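Local coordinates for protein COG0546: Predicted phosphatases (Streptococcus pneumoniae, PDB 2AH5) that is a predicted phosphatase of the haloacid dehalogenase-like family, probably hydrolysing phosphate esters, although its physiological substrate is not known, at residues I90-E95 with L203-Y208; L178-G183 with Y197-P202. One frame throughout, in Å; residues are numbered along the deposited sequence.

Interaction 1. Residues I90-E95 with L203-Y208; sequences IDLLEE and LEVLAY
L92 and L206 meet through their methyls, CD1 of L92 lying 3.8 Å from CD2 of L206, with the two side chains sliding past each other in opposite directions. The same L92 CD1 also sits 3.9 Å from V205 CB, where the side chains cross at about a right angle. In L92, chi1 of 174° puts CG anti to the backbone N and chi2 of 62° then sets CD1, bringing the branch end nearer to 203-208. L206 CD2 has a second neighbour in the aliphatic start of E95, whose CB is 3.8 Å away.

D91 brings the one carboxylate oxygen that touches the other segment. Its OD2 lies over the end of L203, 3.2 Å from CD1 and 3.4 Å from CD2.

The axes of segments 90-95 and 204-208, the latter a weakly bonded helix, come within 10.4 Å at 21°, over one side of the parallel sheet of this Rossmann-like domain; V205 also reaches I160 of strand 157-161 and A199 of strand 197-199. The contact is apolar and non-directional: L92, V205, L206 and L203 carry it, and the D91 carboxylate gains no polar partner across it.

Interaction 2. Residues L178-G183 with Y197-P202; sequences LAITWG and YIAHKP
L178 and Y197 lie side by side at the border of the Rossmann-like HAD sheet, where strands 176-180 and 197-199 are the two ends of a beta-alpha-beta unit crossing over through helix 187-191. The parallel pairing of the strands rests on A179 with I198 and I180 with A199. Y197 gives its O to A179 N (3.0 Å), while its side chain runs in the same direction as that of L178, CD2 against L178 CD1 at 3.8 Å. I198 turns to the other face of the sheet: CG1 is anti to the backbone N (chi1 -173°), and chi2 of 151° carries CD1 on to A179 CB at 4.0 Å and T181 CG2 at 3.8 Å, on the face covered by L190 and L191 of the crossover helix.

A199 is hydrogen-bonded through both backbone groups, its N to A179 O at 2.9 Å and its O accepting from T181 N. Its CB returns to the face of L178 and I180. Past the strand, H200 brings CB to 3.1 Å from T181 OG1, and its carbonyl carbon lies at the edge of the W182 ring.

K201 leads its backbone past that ring to P202. I180 CD1 sits over the centre of one face of the indole, and P202 CG lies against the opposite face, over the six-membered ring, while NE1 is hydrogen-bonded to T14 O. P202 makes a CH-pi contact, its CG 3.9 Å from the centroid of the six-membered ring of W182 and only 4° off the ring normal.

How the interactions relate
Interaction 2 belongs to the edge of the central sheet and is held by directional backbone bonds, with apolar side chains on both faces and a tryptophan-proline contact just beyond the strands. Interaction 1 lies farther from the centre of the chain, with L92 and V205 buried and D91, E95 and L203 toward its outer border; apolar contacts carry it. The two second segments are consecutive, P202 leading into L203, so the contacts use neighbouring elements of one continuous run of chain. They also touch: E204 O lies 2.7 Å from Y197 OH, a probable hydrogen bond, and the Y208 and Y197 rings meet. V205 packs on L178, tying the helix pair to the strand pair.

Interaction 1. Residues I90-E95 with L203-Y208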
loop_
_atom_site.group_PDB
_atom_site.type_symbol
_atom_site.label_atom_id
_atom_site.label_comp_id
_atom_site.label_asym_id
_atom_site.label_seq_id
_atom_site.Cartn_x
_atom_site.Cartn_y
_atom_site.Cartn_z
ATOM N N ILE A 90 8.792 -12.226 4.320
ATOM C CA ILE A 90 9.702 -12.294 5.480
ATOM C C ILE A 90 11.159 -12.400 5.009
ATOM O O ILE A 90 12.023 -11.667 5.505
ATOM C CB ILE A 90 9.356 -13.440 6.480
ATOM C CG1 ILE A 90 7.987 -13.215 7.149
ATOM C CG2 ILE A 90 10.422 -13.551 7.576
ATOM C CD1 ILE A 90 7.983 -12.110 8.201
ATOM N N ASP A 91 11.421 -13.304 4.055
ATOM C CA ASP A 91 12.776 -13.437 3.462
ATOM C C ASP A 91 13.296 -12.100 2.920
ATOM O O ASP A 91 14.436 -11.703 3.208
ATOM C CB ASP A 91 12.812 -14.506 2.374
ATOM C CG ASP A 91 14.233 -15.030 2.105
ATOM O OD1 ASP A 91 15.127 -14.889 3.005
ATOM O OD2 ASP A 91 14.424 -15.586 0.999
ATOM N N LEU A 92 12.468 -11.413 2.146
ATOM C CA LEU A 92 12.858 -10.136 1.531
ATOM C C LEU A 92 13.188 -9.114 2.602
ATOM O O LEU A 92 14.207 -8.408 2.524
ATOM C CB LEU A 92 11.702 -9.598 0.671
ATOM C CG LEU A 92 11.934 -8.202 0.102
ATOM C CD1 LEU A 92 13.143 -8.188 -0.844
ATOM C CD2 LEU A 92 10.653 -7.772 -0.607
ATOM N N LEU A 93 12.306 -9.002 3.593
ATOM C CA LEU A 93 12.555 -8.050 4.684
ATOM C C LEU A 93 13.815 -8.346 5.518
ATOM O O LEU A 93 14.589 -7.434 5.796
ATOM C CB LEU A 93 11.340 -7.965 5.598
ATOM C CG LEU A 93 10.086 -7.411 4.927
ATOM C CD1 LEU A 93 8.899 -7.498 5.920
ATOM C CD2 LEU A 93 10.345 -5.967 4.434
ATOM N N GLU A 94 13.998 -9.598 5.925
ATOM C CA GLU A 94 15.204 -10.000 6.678
ATOM C C GLU A 94 16.447 -9.599 5.893
ATOM O O GLU A 94 17.385 -9.007 6.435
ATOM C CB GLU A 94 15.226 -11.526 6.920
ATOM C CG GLU A 94 14.185 -12.087 7.840
ATOM C CD GLU A 94 14.210 -13.626 7.878
ATOM O OE1 GLU A 94 14.116 -14.282 6.792
ATOM O OE2 GLU A 94 14.286 -14.189 9.001
ATOM N N GLU A 95 16.442 -9.876 4.589
ATOM C CA GLU A 95 17.598 -9.573 3.753
ATOM C C GLU A 95 17.846 -8.075 3.596
ATOM O O GLU A 95 18.960 -7.610 3.837
ATOM C CB GLU A 95 17.453 -10.248 2.387
ATOM C CG GLU A 95 17.629 -11.769 2.438
ATOM C CD GLU A 95 18.997 -12.157 3.003
ATOM O OE1 GLU A 95 20.012 -11.735 2.412
ATOM O OE2 GLU A 95 19.049 -12.851 4.043
ATOM N N LEU A 203 11.929 -12.023 -4.153
ATOM C CA LEU A 203 13.411 -12.125 -4.140
ATOM C C LEU A 203 14.100 -11.504 -5.360
ATOM O O LEU A 203 15.307 -11.141 -5.322
ATOM C CB LEU A 203 13.921 -13.549 -3.818
ATOM C CG LEU A 203 13.419 -14.173 -2.504
ATOM C CD1 LEU A 203 14.128 -15.514 -2.236
ATOM C CD2 LEU A 203 13.566 -13.247 -1.301
ATOM N N GLU A 204 13.317 -11.261 -6.407
ATOM C CA GLU A 204 13.820 -10.513 -7.552
ATOM C C GLU A 204 14.195 -9.031 -7.148
ATOM O O GLU A 204 15.078 -8.403 -7.731
ATOM C CB GLU A 204 12.747 -10.541 -8.611
ATOM C CG GLU A 204 13.195 -10.121 -9.955
ATOM C CD GLU A 204 12.071 -10.230 -10.971
ATOM O OE1 GLU A 204 10.943 -10.674 -10.610
ATOM O OE2 GLU A 204 12.342 -9.849 -12.118
ATOM N N VAL A 205 13.536 -8.529 -6.106
ATOM C CA VAL A 205 13.766 -7.157 -5.619
ATOM C C VAL A 205 15.225 -6.974 -5.199
ATOM O O VAL A 205 15.819 -5.908 -5.345
ATOM C CB VAL A 205 12.836 -6.823 -4.431
ATOM C CG1 VAL A 205 13.234 -5.494 -3.800
ATOM C CG2 VAL A 205 11.365 -6.738 -4.883
ATOM N N LEU A 206 15.799 -8.045 -4.671
ATOM C CA LEU A 206 17.092 -7.990 -3.999
ATOM C C LEU A 206 18.209 -7.662 -4.962
ATOM O O LEU A 206 19.151 -6.979 -4.597
ATOM C CB LEU A 206 17.366 -9.330 -3.333
ATOM C CG LEU A 206 16.501 -9.586 -2.120
ATOM C CD1 LEU A 206 16.695 -11.043 -1.699
ATOM C CD2 LEU A 206 16.881 -8.622 -0.974
ATOM N N ALA A 207 18.075 -8.143 -6.197
ATOM C CA ALA A 207 19.080 -7.955 -7.251
ATOM C C ALA A 207 19.338 -6.486 -7.571
ATOM O O ALA A 207 20.453 -6.113 -7.947
ATOM C CB ALA A 207 18.658 -8.715 -8.524
ATOM N N TYR A 208 18.313 -5.636 -7.418
ATOM C CA TYR A 208 18.496 -4.221 -7.673
ATOM C C TYR A 208 19.551 -3.634 -6.766
ATOM O O TYR A 208 20.326 -2.786 -7.197
ATOM C CB TYR A 208 17.193 -3.418 -7.540
ATOM C CG TYR A 208 17.321 -1.985 -8.022
ATOM C CD1 TYR A 208 17.696 -1.705 -9.341
ATOM C CD2 TYR A 208 17.086 -0.909 -7.159
ATOM C CE1 TYR A 208 17.805 -0.396 -9.796
ATOM C CE2 TYR A 208 17.204 0.416 -7.600
ATOM C CZ TYR A 208 17.565 0.662 -8.920
ATOM O OH TYR A 208 17.680 1.952 -9.401
#

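Interaction 2. Residues L178-G183 with Y197-P202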
loop_
_atom_site.group_PDB
_atom_site.type_symbol
_atom_site.label_atom_id
_atom_site.label_comp_id
_atom_site.label_asym_id
_atom_site.label_seq_id
_atom_site.Cartn_x
_atom_site.Cartn_y
_atom_site.Cartn_z
ATOM N N LEU A 178 10.192 1.345 -7.600
ATOM C CA LEU A 178 10.365 -0.055 -7.931
ATOM C C LEU A 178 8.980 -0.707 -7.979
ATOM O O LEU A 178 8.301 -0.843 -6.932
ATOM C CB LEU A 178 11.244 -0.740 -6.885
ATOM C CG LEU A 178 11.818 -2.127 -7.254
ATOM C CD1 LEU A 178 13.033 -2.414 -6.397
ATOM C CD2 LEU A 178 10.805 -3.260 -7.171
ATOM N N ALA A 179 8.549 -1.077 -9.185
ATOM C CA ALA A 179 7.207 -1.641 -9.380
ATOM C C ALA A 179 7.196 -3.130 -9.056
ATOM O O ALA A 179 8.091 -3.860 -9.467
ATOM C CB ALA A 179 6.711 -1.430 -10.839
ATOM N N ILE A 180 6.157 -3.579 -8.359
ATOM C CA ILE A 180 5.989 -5.013 -8.111
ATOM C C ILE A 180 4.658 -5.475 -8.673
ATOM O O ILE A 180 3.676 -4.719 -8.666
ATOM C CB ILE A 180 6.176 -5.395 -6.615
ATOM C CG1 ILE A 180 4.986 -4.925 -5.733
ATOM C CG2 ILE A 180 7.595 -4.937 -6.140
ATOM C CD1 ILE A 180 3.820 -5.959 -5.644
ATOM N N THR A 181 4.627 -6.703 -9.190
ATOM C CA THR A 181 3.468 -7.153 -9.959
ATOM C C THR A 181 2.757 -8.361 -9.347
ATOM O O THR A 181 1.845 -8.917 -9.977
ATOM C CB THR A 181 3.860 -7.483 -11.423
ATOM O OG1 THR A 181 4.783 -8.573 -11.413
ATOM C CG2 THR A 181 4.534 -6.288 -12.104
ATOM N N TRP A 182 3.192 -8.783 -8.153
ATOM C CA TRP A 182 2.544 -9.890 -7.418
ATOM C C TRP A 182 1.317 -9.397 -6.643
ATOM O O TRP A 182 0.630 -10.189 -5.971
ATOM C CB TRP A 182 3.531 -10.600 -6.469
ATOM C CG TRP A 182 4.013 -9.769 -5.310
ATOM C CD1 TRP A 182 3.296 -9.409 -4.193
ATOM C CD2 TRP A 182 5.327 -9.225 -5.135
ATOM N NE1 TRP A 182 4.088 -8.667 -3.341
ATOM C CE2 TRP A 182 5.333 -8.527 -3.900
ATOM C CE3 TRP A 182 6.496 -9.244 -5.908
ATOM C CZ2 TRP A 182 6.458 -7.844 -3.425
ATOM C CZ3 TRP A 182 7.620 -8.562 -5.431
ATOM C CH2 TRP A 182 7.597 -7.878 -4.201
ATOM N N GLY A 183 1.058 -8.095 -6.725
ATOM C CA GLY A 183 0.041 -7.446 -5.892
ATOM C C GLY A 183 -1.202 -7.016 -6.638
ATOM O O GLY A 183 -1.654 -7.700 -7.570
ATOM N N TYR A 197 13.050 -0.168 -11.610
ATOM C CA TYR A 197 13.261 -1.611 -11.556
ATOM C C TYR A 197 11.881 -2.233 -11.386
ATOM O O TYR A 197 10.942 -1.575 -10.909
ATOM C CB TYR A 197 14.156 -1.960 -10.375
ATOM C CG TYR A 197 14.609 -3.403 -10.334
ATOM C CD1 TYR A 197 15.773 -3.827 -11.016
ATOM C CD2 TYR A 197 13.900 -4.338 -9.587
ATOM C CE1 TYR A 197 16.198 -5.161 -10.955
ATOM C CE2 TYR A 197 14.310 -5.670 -9.521
ATOM C CZ TYR A 197 15.445 -6.064 -10.201
ATOM O OH TYR A 197 15.795 -7.391 -10.115
ATOM N N ILE A 198 11.745 -3.496 -11.794
ATOM C CA ILE A 198 10.446 -4.173 -11.690
ATOM C C ILE A 198 10.647 -5.604 -11.201
ATOM O O ILE A 198 11.664 -6.217 -11.509
ATOM C CB ILE A 198 9.632 -4.123 -13.030
ATOM C CG1 ILE A 198 8.212 -4.687 -12.846
ATOM C CG2 ILE A 198 10.366 -4.818 -14.136
ATOM C CD1 ILE A 198 7.156 -4.059 -13.817
ATOM N N ALA A 199 9.697 -6.123 -10.428
ATOM C CA ALA A 199 9.803 -7.482 -9.893
ATOM C C ALA A 199 8.461 -8.165 -9.875
ATOM O O ALA A 199 7.489 -7.613 -9.367
ATOM C CB ALA A 199 10.374 -7.485 -8.469
ATOM N N HIS A 200 8.423 -9.401 -10.352
ATOM C CA HIS A 200 7.195 -10.191 -10.212
ATOM C C HIS A 200 7.207 -11.143 -9.002
ATOM O O HIS A 200 6.184 -11.755 -8.679
ATOM C CB HIS A 200 6.812 -10.920 -11.526
ATOM C CG HIS A 200 7.688 -12.083 -11.877
ATOM N ND1 HIS A 200 8.966 -11.934 -12.372
ATOM C CD2 HIS A 200 7.448 -13.415 -11.852
ATOM C CE1 HIS A 200 9.487 -13.127 -12.612
ATOM N NE2 HIS A 200 8.590 -14.043 -12.292
ATOM N N LYS A 201 8.371 -11.259 -8.358
ATOM C CA LYS A 201 8.560 -12.093 -7.189
ATOM C C LYS A 201 9.408 -11.346 -6.163
ATOM O O LYS A 201 10.370 -10.668 -6.542
ATOM C CB LYS A 201 9.316 -13.381 -7.544
ATOM C CG LYS A 201 8.521 -14.432 -8.297
ATOM C CD LYS A 201 9.496 -15.545 -8.661
ATOM C CE LYS A 201 8.861 -16.935 -8.568
ATOM N NZ LYS A 201 9.868 -17.999 -8.901
ATOM N N PRO A 202 9.086 -11.492 -4.869
ATOM C CA PRO A 202 9.832 -10.745 -3.848
ATOM C C PRO A 202 11.347 -10.834 -3.943
ATOM O O PRO A 202 11.993 -9.801 -3.837
ATOM C CB PRO A 202 9.311 -11.339 -2.534
ATOM C CG PRO A 202 7.864 -11.666 -2.887
ATOM C CD PRO A 202 8.005 -12.288 -4.254
#